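PDB 4IUL: eukaryotic translation initiation factor 4 gamma 2 from Homo sapiens, which is an eIF4G-family translation initiation factor whose MIF4G domain, built of HEAT repeats, interacts with eIF4A. Local coordinates for residues D245-E248 against L249-H253; Q221-A224 against R225-S228; I150-L153 against G154-K157; L235-R238 against I239-L243; E119-N122 against R123-V127. One frame throughout, in Å; residues are numbered along the deposited sequence.

Interaction 1. Residues D245-E248 against L249-H253; sequences DTVE and LREHH
The imidazole of His252 meets Glu248 O obliquely: ND1 makes a weak, bent bond to that carbonyl oxygen, with 2.8 Å between ND1 and O. The ring also runs alongside the Glu248 side chain, both pointing the same way, with CE1 of His252 4.0 Å from CG of Glu248. The ring and the Glu248 carboxylate are turned 38° against each other. Glu251, one turn on from Val247, lays its carboxylate end against a methyl: CG1 of Val247 is 3.9 Å from Glu251 CD and about equally far from both carboxylate oxygens. Because Glu251 CG lies anti to the carbonyl carbon (chi1 -60°), the chain folds back over its own turn, and CG comes to 3.2 Å from Val247 O. That same oxygen takes the backbone N-H of Glu251 at 3.0 Å. Past this point the helix stops. His253, with positive phi, is the C-prime residue of a Schellman motif, in which His253 N reaches Arg250 O (2.8 Å) and Trp254 N reaches Leu249 O. Partners outside the segments hold the turn: Arg250 forms salt bridges with Asp220 and Asp211, Asp245 pairs with Arg204, and Val247 packs on Phe223 of helix 216-227. His252 stands at the carbonyl end of a helix, its NE2 5.1 Å from Glu248 OE2, and both surroundings would probably favour the protonated imidazole.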
# COMPACT_ATOMS: atom_id res chain seq x y z
N ASP A 245 -14.16 18.37 -1.99
CA ASP A 245 -13.02 18.80 -2.79
C ASP A 245 -12.55 17.71 -3.75
O ASP A 245 -12.09 18.00 -4.86
CB ASP A 245 -11.85 19.21 -1.89
CG ASP A 245 -10.68 19.79 -2.67
OD1 ASP A 245 -10.86 20.86 -3.29
OD2 ASP A 245 -9.59 19.17 -2.67
N THR A 246 -12.67 16.45 -3.33
CA THR A 246 -12.27 15.32 -4.17
C THR A 246 -13.26 15.16 -5.33
O THR A 246 -12.86 15.03 -6.48
CB THR A 246 -12.21 14.02 -3.35
OG1 THR A 246 -11.22 14.15 -2.32
CG2 THR A 246 -11.85 12.84 -4.24
N VAL A 247 -14.54 15.18 -5.01
CA VAL A 247 -15.60 15.06 -6.01
C VAL A 247 -15.49 16.14 -7.08
O VAL A 247 -15.58 15.85 -8.28
CB VAL A 247 -16.99 15.15 -5.34
CG1 VAL A 247 -18.05 15.51 -6.36
CG2 VAL A 247 -17.32 13.82 -4.69
N GLU A 248 -15.29 17.38 -6.65
CA GLU A 248 -15.16 18.52 -7.56
C GLU A 248 -13.97 18.36 -8.50
O GLU A 248 -14.01 18.81 -9.65
CB GLU A 248 -14.99 19.80 -6.75
CG GLU A 248 -14.89 21.07 -7.58
CD GLU A 248 -14.62 22.30 -6.73
OE1 GLU A 248 -15.47 22.63 -5.87
OE2 GLU A 248 -13.56 22.94 -6.91
N LEU A 249 -12.91 17.72 -8.02
CA LEU A 249 -11.71 17.50 -8.83
C LEU A 249 -12.01 16.53 -9.97
O LEU A 249 -11.52 16.69 -11.09
CB LEU A 249 -10.58 16.95 -7.96
CG LEU A 249 -9.23 16.68 -8.64
CD1 LEU A 249 -8.70 17.96 -9.25
CD2 LEU A 249 -8.24 16.12 -7.63
N ARG A 250 -12.83 15.53 -9.68
CA ARG A 250 -13.18 14.54 -10.69
C ARG A 250 -14.12 15.14 -11.73
O ARG A 250 -14.01 14.85 -12.92
CB ARG A 250 -13.84 13.32 -10.05
CG ARG A 250 -13.78 12.10 -10.94
CD ARG A 250 -15.07 11.31 -10.93
NE ARG A 250 -14.99 10.18 -11.84
CZ ARG A 250 -16.04 9.51 -12.30
NH1 ARG A 250 -17.27 9.87 -11.95
NH2 ARG A 250 -15.86 8.49 -13.13
N GLU A 251 -15.06 15.97 -11.27
CA GLU A 251 -16.01 16.61 -12.17
C GLU A 251 -15.23 17.49 -13.16
O GLU A 251 -15.71 17.79 -14.26
CB GLU A 251 -17.02 17.44 -11.37
CG GLU A 251 -17.82 16.61 -10.38
CD GLU A 251 -18.92 17.39 -9.68
OE1 GLU A 251 -18.63 18.47 -9.12
OE2 GLU A 251 -20.08 16.92 -9.68
N HIS A 252 -14.03 17.88 -12.76
CA HIS A 252 -13.15 18.69 -13.60
C HIS A 252 -12.12 17.82 -14.34
O HIS A 252 -11.06 18.29 -14.72
CB HIS A 252 -12.40 19.72 -12.74
CG HIS A 252 -13.24 20.89 -12.34
ND1 HIS A 252 -14.42 20.76 -11.65
CD2 HIS A 252 -13.05 22.22 -12.53
CE1 HIS A 252 -14.93 21.96 -11.43
NE2 HIS A 252 -14.12 22.86 -11.95
N HIS A 253 -12.45 16.54 -14.53
CA HIS A 253 -11.56 15.62 -15.22
C HIS A 253 -10.16 15.58 -14.61
O HIS A 253 -9.17 15.52 -15.33
CB HIS A 253 -11.44 15.99 -16.70
CG HIS A 253 -12.74 15.92 -17.44
ND1 HIS A 253 -12.85 15.37 -18.70
CD2 HIS A 253 -13.98 16.34 -17.11
CE1 HIS A 253 -14.11 15.44 -19.11
NE2 HIS A 253 -14.82 16.03 -18.16

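Interaction 2. Residues Q221-A224 against R225-S228; sequences QYFA and RMCS
Helical bonds run from Met226 N to Tyr222 O (3.0 Å), Cys227 N to Phe223 O and Ser228 N to Ala224 O, the last of these close to where helix 216-227 gives out, since Ser228 is the first residue to leave helical angles. On one side of this turn Phe223 and Met226 lie alongside each other, pointing the same way, because in both CG is anti to the carbonyl carbon (chi1 -78° and -77°). The result is a Met-aromatic contact: Met226 SD sits 3.8 Å from the centroid of the Phe223 ring, only 8° off its normal, squarely over the face. A bend at the last torsion of Met226 then drops its methyl toward the ring margin, with CE 3.8 Å from Phe223 CE2. A serine in place of Phe223 would probably leave the Met226 sulfur without the ring it rests on and the thioether less restrained, while opening a gap toward the next helix. The exposed end of the turn is polar instead: Ser228 OG bonds to Arg225 O at 3.0 Å, approaching from above the carbonyl plane, so the hydroxyl folds back onto the final turn. Arg225 itself reaches away to the carbonyl of Leu181. The apolar flank faces helix 237-251, where Phe223 meets Arg250, Met226 meets Thr246, and Cys227 meets Val247. Tyr222 turns to helix 170-181, packing on Ile177 and Leu181 and bonding through its hydroxyl to His174, so this turn lies between helices 170-181 and 237-251.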
# COMPACT_ATOMS: atom_id res chain seq x y z
N GLN A 221 -19.98 4.87 -9.93
CA GLN A 221 -20.64 4.28 -8.78
C GLN A 221 -20.00 4.75 -7.46
O GLN A 221 -20.71 5.06 -6.50
CB GLN A 221 -20.57 2.76 -8.89
CG GLN A 221 -21.66 2.01 -8.16
CD GLN A 221 -21.54 0.51 -8.34
OE1 GLN A 221 -21.21 0.03 -9.43
NE2 GLN A 221 -21.81 -0.24 -7.27
N TYR A 222 -18.67 4.80 -7.42
CA TYR A 222 -17.94 5.24 -6.22
C TYR A 222 -18.28 6.68 -5.85
O TYR A 222 -18.60 6.97 -4.69
CB TYR A 222 -16.43 5.17 -6.45
CG TYR A 222 -15.81 3.80 -6.63
CD1 TYR A 222 -14.63 3.65 -7.36
CD2 TYR A 222 -16.38 2.65 -6.06
CE1 TYR A 222 -14.03 2.41 -7.53
CE2 TYR A 222 -15.78 1.40 -6.22
CZ TYR A 222 -14.60 1.29 -6.96
OH TYR A 222 -13.99 0.07 -7.14
N PHE A 223 -18.19 7.58 -6.82
CA PHE A 223 -18.44 8.98 -6.57
C PHE A 223 -19.90 9.35 -6.31
O PHE A 223 -20.19 10.43 -5.78
CB PHE A 223 -17.85 9.84 -7.69
CG PHE A 223 -16.36 10.02 -7.57
CD1 PHE A 223 -15.49 8.98 -7.90
CD2 PHE A 223 -15.83 11.21 -7.07
CE1 PHE A 223 -14.11 9.12 -7.73
CE2 PHE A 223 -14.46 11.36 -6.89
CZ PHE A 223 -13.59 10.31 -7.23
N ALA A 224 -20.83 8.47 -6.67
CA ALA A 224 -22.24 8.74 -6.40
C ALA A 224 -22.33 8.55 -4.89
O ALA A 224 -22.81 9.41 -4.15
CB ALA A 224 -23.12 7.73 -7.11
N ARG A 225 -21.83 7.40 -4.44
CA ARG A 225 -21.80 7.04 -3.04
C ARG A 225 -21.15 8.16 -2.21
O ARG A 225 -21.58 8.44 -1.09
CB ARG A 225 -21.05 5.72 -2.88
CG ARG A 225 -20.65 5.33 -1.48
CD ARG A 225 -21.84 5.02 -0.59
NE ARG A 225 -21.39 4.44 0.67
CZ ARG A 225 -22.18 4.21 1.71
NH1 ARG A 225 -23.47 4.52 1.66
NH2 ARG A 225 -21.68 3.68 2.82
N MET A 226 -20.11 8.79 -2.77
CA MET A 226 -19.39 9.86 -2.09
C MET A 226 -20.21 11.15 -1.96
O MET A 226 -20.13 11.84 -0.94
CB MET A 226 -18.08 10.17 -2.82
CG MET A 226 -16.95 9.16 -2.56
SD MET A 226 -15.57 9.26 -3.74
CE MET A 226 -14.62 10.65 -3.13
N CYS A 227 -20.98 11.47 -3.00
CA CYS A 227 -21.82 12.67 -3.00
C CYS A 227 -22.94 12.57 -1.98
O CYS A 227 -23.34 13.57 -1.40
CB CYS A 227 -22.43 12.90 -4.39
SG CYS A 227 -21.32 13.61 -5.62
N SER A 228 -23.43 11.35 -1.76
CA SER A 228 -24.51 11.14 -0.80
C SER A 228 -24.01 10.94 0.62
O SER A 228 -24.69 10.33 1.45
CB SER A 228 -25.35 9.92 -1.21
OG SER A 228 -24.58 8.73 -1.17

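Interaction 3. Residues I150-L153 against G154-K157; sequences IKML and GNIK
Within helix 141-163 of this HEAT-repeat domain, Met152 bends forward over the next turn and lays its methyl on Asn155 and Ile156. CG of Met152 is anti to the backbone N (chi1 -174°), and the bends at the next two torsions bring CE to these two residues. It ends 3.7 Å from Asn155 CB and 3.8 Å from Asn155 ND2, the two side chains meeting at a slant, and 3.9 Å from Ile156 CG1. The methyl thus touches one polar and one apolar side chain. Ile156 adds its own contact with the backbone, as CG1, anti to the carbonyl carbon, comes to 3.3 Å from Met152 O. That oxygen also accepts the Ile156 N-H at 3.0 Å.

The fold is all-alpha, without strands, and this helix has neighbours on several flanks. Met152 touches Phe120, Lys151 touches Arg123, and Asn155 touches both Glu119 and Arg123, all of helix 107-127, whereas Ile156 faces Cys198 and Ile202 of helix 193-210 as well as Cys176 and Leu180 of helix 170-181. Leu153 shares that second side, against Leu180, Glu194 and Asp195.

Main-chain bonding is regular throughout: Asn155 N to Lys151 O measures 2.9 Å and Lys157 N to Leu153 O 3.0 Å. The bond from Gly154 N to Ile150 O is longer, 3.3 Å. Gly154 is buried and has no side chain.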
# COMPACT_ATOMS: atom_id res chain seq x y z
N ILE A 150 -6.38 0.08 12.62
CA ILE A 150 -5.31 1.02 12.33
C ILE A 150 -4.24 0.39 11.42
O ILE A 150 -3.58 1.08 10.65
CB ILE A 150 -4.64 1.52 13.62
CG1 ILE A 150 -5.67 2.24 14.50
CG2 ILE A 150 -3.51 2.48 13.29
CD1 ILE A 150 -5.12 2.71 15.84
N LYS A 151 -4.06 -0.93 11.52
CA LYS A 151 -3.08 -1.62 10.68
C LYS A 151 -3.56 -1.66 9.24
O LYS A 151 -2.78 -1.49 8.31
CB LYS A 151 -2.85 -3.05 11.18
CG LYS A 151 -2.06 -3.16 12.48
CD LYS A 151 -0.71 -2.48 12.37
CE LYS A 151 0.12 -2.65 13.64
NZ LYS A 151 -0.56 -2.12 14.85
N MET A 152 -4.86 -1.88 9.06
CA MET A 152 -5.48 -1.95 7.74
C MET A 152 -5.31 -0.63 6.98
O MET A 152 -5.05 -0.64 5.78
CB MET A 152 -6.97 -2.27 7.88
CG MET A 152 -7.69 -2.50 6.55
SD MET A 152 -7.20 -4.05 5.74
CE MET A 152 -5.89 -3.47 4.64
N LEU A 153 -5.45 0.49 7.68
CA LEU A 153 -5.30 1.79 7.03
C LEU A 153 -3.85 2.00 6.61
O LEU A 153 -3.57 2.54 5.54
CB LEU A 153 -5.77 2.92 7.95
CG LEU A 153 -7.24 2.80 8.34
CD1 LEU A 153 -7.70 4.04 9.11
CD2 LEU A 153 -8.07 2.63 7.08
N GLY A 154 -2.92 1.59 7.47
CA GLY A 154 -1.52 1.72 7.15
C GLY A 154 -1.21 0.88 5.92
O GLY A 154 -0.43 1.29 5.06
N ASN A 155 -1.83 -0.30 5.84
CA ASN A 155 -1.62 -1.19 4.70
C ASN A 155 -2.10 -0.54 3.41
O ASN A 155 -1.41 -0.56 2.39
CB ASN A 155 -2.36 -2.52 4.91
CG ASN A 155 -1.83 -3.63 4.00
OD1 ASN A 155 -0.92 -3.41 3.21
ND2 ASN A 155 -2.40 -4.83 4.12
N ILE A 156 -3.30 0.05 3.47
CA ILE A 156 -3.87 0.71 2.30
C ILE A 156 -3.04 1.90 1.82
O ILE A 156 -2.88 2.10 0.61
CB ILE A 156 -5.32 1.15 2.58
CG1 ILE A 156 -6.20 -0.10 2.76
CG2 ILE A 156 -5.84 2.00 1.43
CD1 ILE A 156 -7.62 0.19 3.16
N LYS A 157 -2.51 2.68 2.75
CA LYS A 157 -1.69 3.85 2.41
C LYS A 157 -0.40 3.44 1.70
O LYS A 157 0.07 4.14 0.79
CB LYS A 157 -1.36 4.64 3.68
CG LYS A 157 -0.47 5.86 3.48
CD LYS A 157 -0.16 6.52 4.83
CE LYS A 157 0.80 7.70 4.70
NZ LYS A 157 0.25 8.76 3.79

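Interaction 4. Residues L235-R238 against I239-L243; sequences LPAR and IRFLL
Ile239 is the apolar centre, and each of its branches meets a different partner. Its CG2 stands 4.1 Å from CD1 of Leu235, the two side chains crossing at about a right angle, while CG1 runs alongside the Pro236 ring, 4.0 Å from CD. Leu235 CD1 also reaches Leu243 CD1, so the leucine ahead of the helix touches residues of two later positions. At the far end of Ile239, a second torsion of -60° turns CD1 over one face of the Arg238 guanidinium, 4.0 Å from NH1. Cutting Ile239 back to an alanine is likely to leave Leu235 and Pro236 facing a gap and the Arg238 guanidinium without the methyl that supports its face. That group is also pinned by a salt bridge from NH2 to Glu197.

Farther out, Ala237 CB lies near CE2 of the exposed Phe241, a ring whose place in the model is less sure. Beside it, Arg240 has CG squeezed between the backbone N and the carbonyl carbon (chi1 67°), which sends an otherwise extended chain back toward the start of the helix. Its guanidinium lies with a face over Ala237 CA and its edge at Leu235 O, where NH1 makes a weak bond of 3.3 Å in the plane of the group. In the backbone, Leu242 N bonds to Arg238 O at 3.0 Å. Pro236 is the N-cap of helix 237-251, and Leu235, Ile239, Leu242 and Leu243 join the start of that helix to helix 193-210 in an all-helical HEAT-repeat domain.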
# COMPACT_ATOMS: atom_id res chain seq x y z
N LEU A 235 -21.04 13.20 9.92
CA LEU A 235 -19.61 13.37 9.69
C LEU A 235 -19.10 14.77 10.03
O LEU A 235 -19.78 15.76 9.79
CB LEU A 235 -19.28 13.08 8.23
CG LEU A 235 -19.69 11.72 7.66
CD1 LEU A 235 -19.39 11.68 6.18
CD2 LEU A 235 -18.95 10.61 8.39
N PRO A 236 -17.89 14.85 10.60
CA PRO A 236 -17.28 16.13 10.97
C PRO A 236 -17.24 17.09 9.79
O PRO A 236 -17.45 16.68 8.65
CB PRO A 236 -15.89 15.72 11.43
CG PRO A 236 -16.14 14.40 12.07
CD PRO A 236 -17.06 13.73 11.07
N ALA A 237 -16.96 18.36 10.06
CA ALA A 237 -16.90 19.36 9.00
C ALA A 237 -15.76 19.06 8.04
O ALA A 237 -15.95 19.01 6.83
CB ALA A 237 -16.74 20.75 9.60
N ARG A 238 -14.56 18.86 8.60
CA ARG A 238 -13.37 18.57 7.80
C ARG A 238 -13.57 17.41 6.84
O ARG A 238 -13.15 17.48 5.69
CB ARG A 238 -12.18 18.26 8.71
CG ARG A 238 -10.94 17.75 7.97
CD ARG A 238 -9.71 17.66 8.87
NE ARG A 238 -9.39 16.29 9.30
CZ ARG A 238 -10.20 15.50 10.01
NH1 ARG A 238 -11.40 15.93 10.37
NH2 ARG A 238 -9.79 14.29 10.37
N ILE A 239 -14.21 16.34 7.31
CA ILE A 239 -14.44 15.16 6.49
C ILE A 239 -15.32 15.44 5.27
O ILE A 239 -14.94 15.13 4.14
CB ILE A 239 -15.08 14.02 7.31
CG1 ILE A 239 -14.11 13.57 8.41
CG2 ILE A 239 -15.43 12.85 6.41
CD1 ILE A 239 -12.76 13.06 7.90
N ARG A 240 -16.48 16.04 5.48
CA ARG A 240 -17.35 16.32 4.35
C ARG A 240 -16.81 17.42 3.43
O ARG A 240 -17.26 17.55 2.30
CB ARG A 240 -18.78 16.65 4.81
CG ARG A 240 -18.97 17.93 5.59
CD ARG A 240 -20.47 18.20 5.70
NE ARG A 240 -20.77 19.49 6.32
CZ ARG A 240 -20.71 19.73 7.63
NH1 ARG A 240 -20.35 18.76 8.46
NH2 ARG A 240 -21.01 20.93 8.09
N PHE A 241 -15.84 18.20 3.91
CA PHE A 241 -15.26 19.23 3.06
C PHE A 241 -14.17 18.58 2.21
O PHE A 241 -13.84 19.05 1.11
CB PHE A 241 -14.66 20.37 3.89
CG PHE A 241 -15.68 21.19 4.64
CD1 PHE A 241 -16.92 21.48 4.07
CD2 PHE A 241 -15.39 21.69 5.91
CE1 PHE A 241 -17.86 22.25 4.75
CE2 PHE A 241 -16.32 22.46 6.60
CZ PHE A 241 -17.56 22.74 6.02
N LEU A 242 -13.62 17.49 2.73
CA LEU A 242 -12.56 16.75 2.05
C LEU A 242 -13.18 15.93 0.92
O LEU A 242 -12.57 15.72 -0.12
CB LEU A 242 -11.85 15.82 3.04
CG LEU A 242 -10.34 15.63 2.86
CD1 LEU A 242 -10.05 15.14 1.45
CD2 LEU A 242 -9.63 16.95 3.11
N LEU A 243 -14.41 15.47 1.14
CA LEU A 243 -15.11 14.70 0.12
C LEU A 243 -15.52 15.62 -1.01
O LEU A 243 -15.36 15.28 -2.19
CB LEU A 243 -16.34 14.01 0.72
CG LEU A 243 -16.09 12.87 1.72
CD1 LEU A 243 -17.39 12.51 2.43
CD2 LEU A 243 -15.51 11.66 0.99

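Interaction 5. Residues E119-N122 against R123-V127; sequences EFEN and RTRNV
Thr124 OG1 donates to Phe120 O at 2.7 Å, and Thr124 N reaches the same oxygen, so two donors from one residue grip it. The hydroxyl gets there because OG1 is anti to the carbonyl carbon (chi1 -65°), which also sets it over one face of the Phe120 ring, 4.0 Å above the plane and toward the rim. On another flank, Glu119 and Arg123 lie side by side with carboxylate and guanidinium planes 60° apart. Glu119 OE2 meets the guanidinium edge-on, but at 3.7 Å from NH2 the salt bridge is long. Water 1 bridges the pair, donating to OE2 at 2.7 Å and weakly accepting from NH2. Arg125 folds back so that Glu121 O sits over the centre of its guanidinium face; water 2 donates to Asn122 OD1 at 2.6 Å and weakly accepts from Arg125 NE. Farther out, Leu68 of helix 53-69 packs on both Glu119 and Arg123, Lys175 and Cys176 of helix 170-181 touch Phe120, and Gln117 holds Glu121 OE2. With Arg123 NE buried and lacking a partner, the guanidinium charge is probably offset only in part, by the long salt bridge to Glu119 and water 1.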
# COMPACT_ATOMS: atom_id res chain seq x y z
N GLU A 119 -0.52 -9.57 2.44
CA GLU A 119 -0.76 -8.73 3.61
C GLU A 119 -2.20 -8.23 3.60
O GLU A 119 -2.85 -8.21 4.65
CB GLU A 119 0.21 -7.54 3.65
CG GLU A 119 1.57 -7.85 4.25
CD GLU A 119 1.52 -8.18 5.74
OE1 GLU A 119 0.80 -9.12 6.12
OE2 GLU A 119 2.22 -7.51 6.53
N PHE A 120 -2.71 -7.86 2.43
CA PHE A 120 -4.07 -7.35 2.36
C PHE A 120 -5.11 -8.37 2.84
O PHE A 120 -6.08 -7.99 3.51
CB PHE A 120 -4.44 -6.90 0.95
CG PHE A 120 -5.71 -6.09 0.89
CD1 PHE A 120 -5.76 -4.81 1.42
CD2 PHE A 120 -6.87 -6.62 0.33
CE1 PHE A 120 -6.93 -4.06 1.40
CE2 PHE A 120 -8.05 -5.88 0.30
CZ PHE A 120 -8.08 -4.60 0.83
N GLU A 121 -4.92 -9.64 2.51
CA GLU A 121 -5.86 -10.68 2.94
C GLU A 121 -5.78 -10.93 4.45
O GLU A 121 -6.81 -11.08 5.11
CB GLU A 121 -5.61 -11.98 2.18
CG GLU A 121 -6.14 -12.01 0.75
CD GLU A 121 -5.64 -13.22 -0.06
OE1 GLU A 121 -5.39 -14.29 0.54
OE2 GLU A 121 -5.51 -13.10 -1.30
N ASN A 122 -4.57 -10.97 5.00
CA ASN A 122 -4.40 -11.22 6.43
C ASN A 122 -4.88 -10.06 7.30
O ASN A 122 -5.48 -10.27 8.36
CB ASN A 122 -2.93 -11.52 6.75
CG ASN A 122 -2.40 -12.71 5.97
OD1 ASN A 122 -2.98 -13.79 5.98
ND2 ASN A 122 -1.28 -12.51 5.28
N ARG A 123 -4.64 -8.83 6.85
CA ARG A 123 -5.06 -7.66 7.61
C ARG A 123 -6.58 -7.49 7.57
O ARG A 123 -7.17 -6.90 8.49
CB ARG A 123 -4.37 -6.40 7.07
CG ARG A 123 -2.84 -6.46 7.19
CD ARG A 123 -2.39 -6.47 8.65
NE ARG A 123 -0.95 -6.66 8.77
CZ ARG A 123 -0.27 -6.60 9.92
NH1 ARG A 123 -0.90 -6.35 11.06
NH2 ARG A 123 1.04 -6.81 9.92
N THR A 124 -7.20 -8.03 6.52
CA THR A 124 -8.65 -7.97 6.38
C THR A 124 -9.28 -8.96 7.36
O THR A 124 -10.28 -8.65 8.00
CB THR A 124 -9.09 -8.35 4.96
OG1 THR A 124 -8.61 -7.38 4.02
CG2 THR A 124 -10.61 -8.41 4.88
N ARG A 125 -8.69 -10.15 7.46
CA ARG A 125 -9.18 -11.18 8.36
C ARG A 125 -9.07 -10.77 9.82
O ARG A 125 -9.88 -11.18 10.66
CB ARG A 125 -8.42 -12.49 8.13
CG ARG A 125 -8.97 -13.33 6.99
CD ARG A 125 -8.43 -14.76 7.04
NE ARG A 125 -7.00 -14.83 6.71
CZ ARG A 125 -6.52 -14.74 5.48
NH1 ARG A 125 -7.35 -14.60 4.45
NH2 ARG A 125 -5.21 -14.79 5.27
N ASN A 126 -8.06 -9.96 10.14
CA ASN A 126 -7.85 -9.50 11.50
C ASN A 126 -8.93 -8.52 11.95
O ASN A 126 -9.23 -8.44 13.14
CB ASN A 126 -6.47 -8.84 11.63
CG ASN A 126 -5.33 -9.85 11.56
OD1 ASN A 126 -5.52 -11.00 11.13
ND2 ASN A 126 -4.14 -9.44 11.99
N VAL A 127 -9.51 -7.79 11.01
CA VAL A 127 -10.56 -6.82 11.31
C VAL A 127 -11.91 -7.50 11.52
O VAL A 127 -12.66 -7.13 12.42
CB VAL A 127 -10.70 -5.77 10.17
CG1 VAL A 127 -12.02 -5.01 10.30
CG2 VAL A 127 -9.54 -4.79 10.24
O HOH W 1 3.87 -7.50 8.64
O HOH W 2 -4.38 -13.75 8.21

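Interaction 4 opens helix 237-251 and interaction 1 closes it; interaction 2 lies on the preceding helix 216-227 and touches interaction 1 by packing between the two helices. Interactions 3 and 5 form a second pair, on helices 141-163 and 107-127 respectively, and these also touch by packing. Interaction 3 is nearest the middle of the chain, its centre about 8 Å from the chain's centre, and its side-chain contacts are methyl packing. Interaction 5 is a surface contact rich in charge and water. The other three, with centres about 23 to 24 Å from that of the chain, are mixed: apolar toward neighbouring helices, polar at their helix ends.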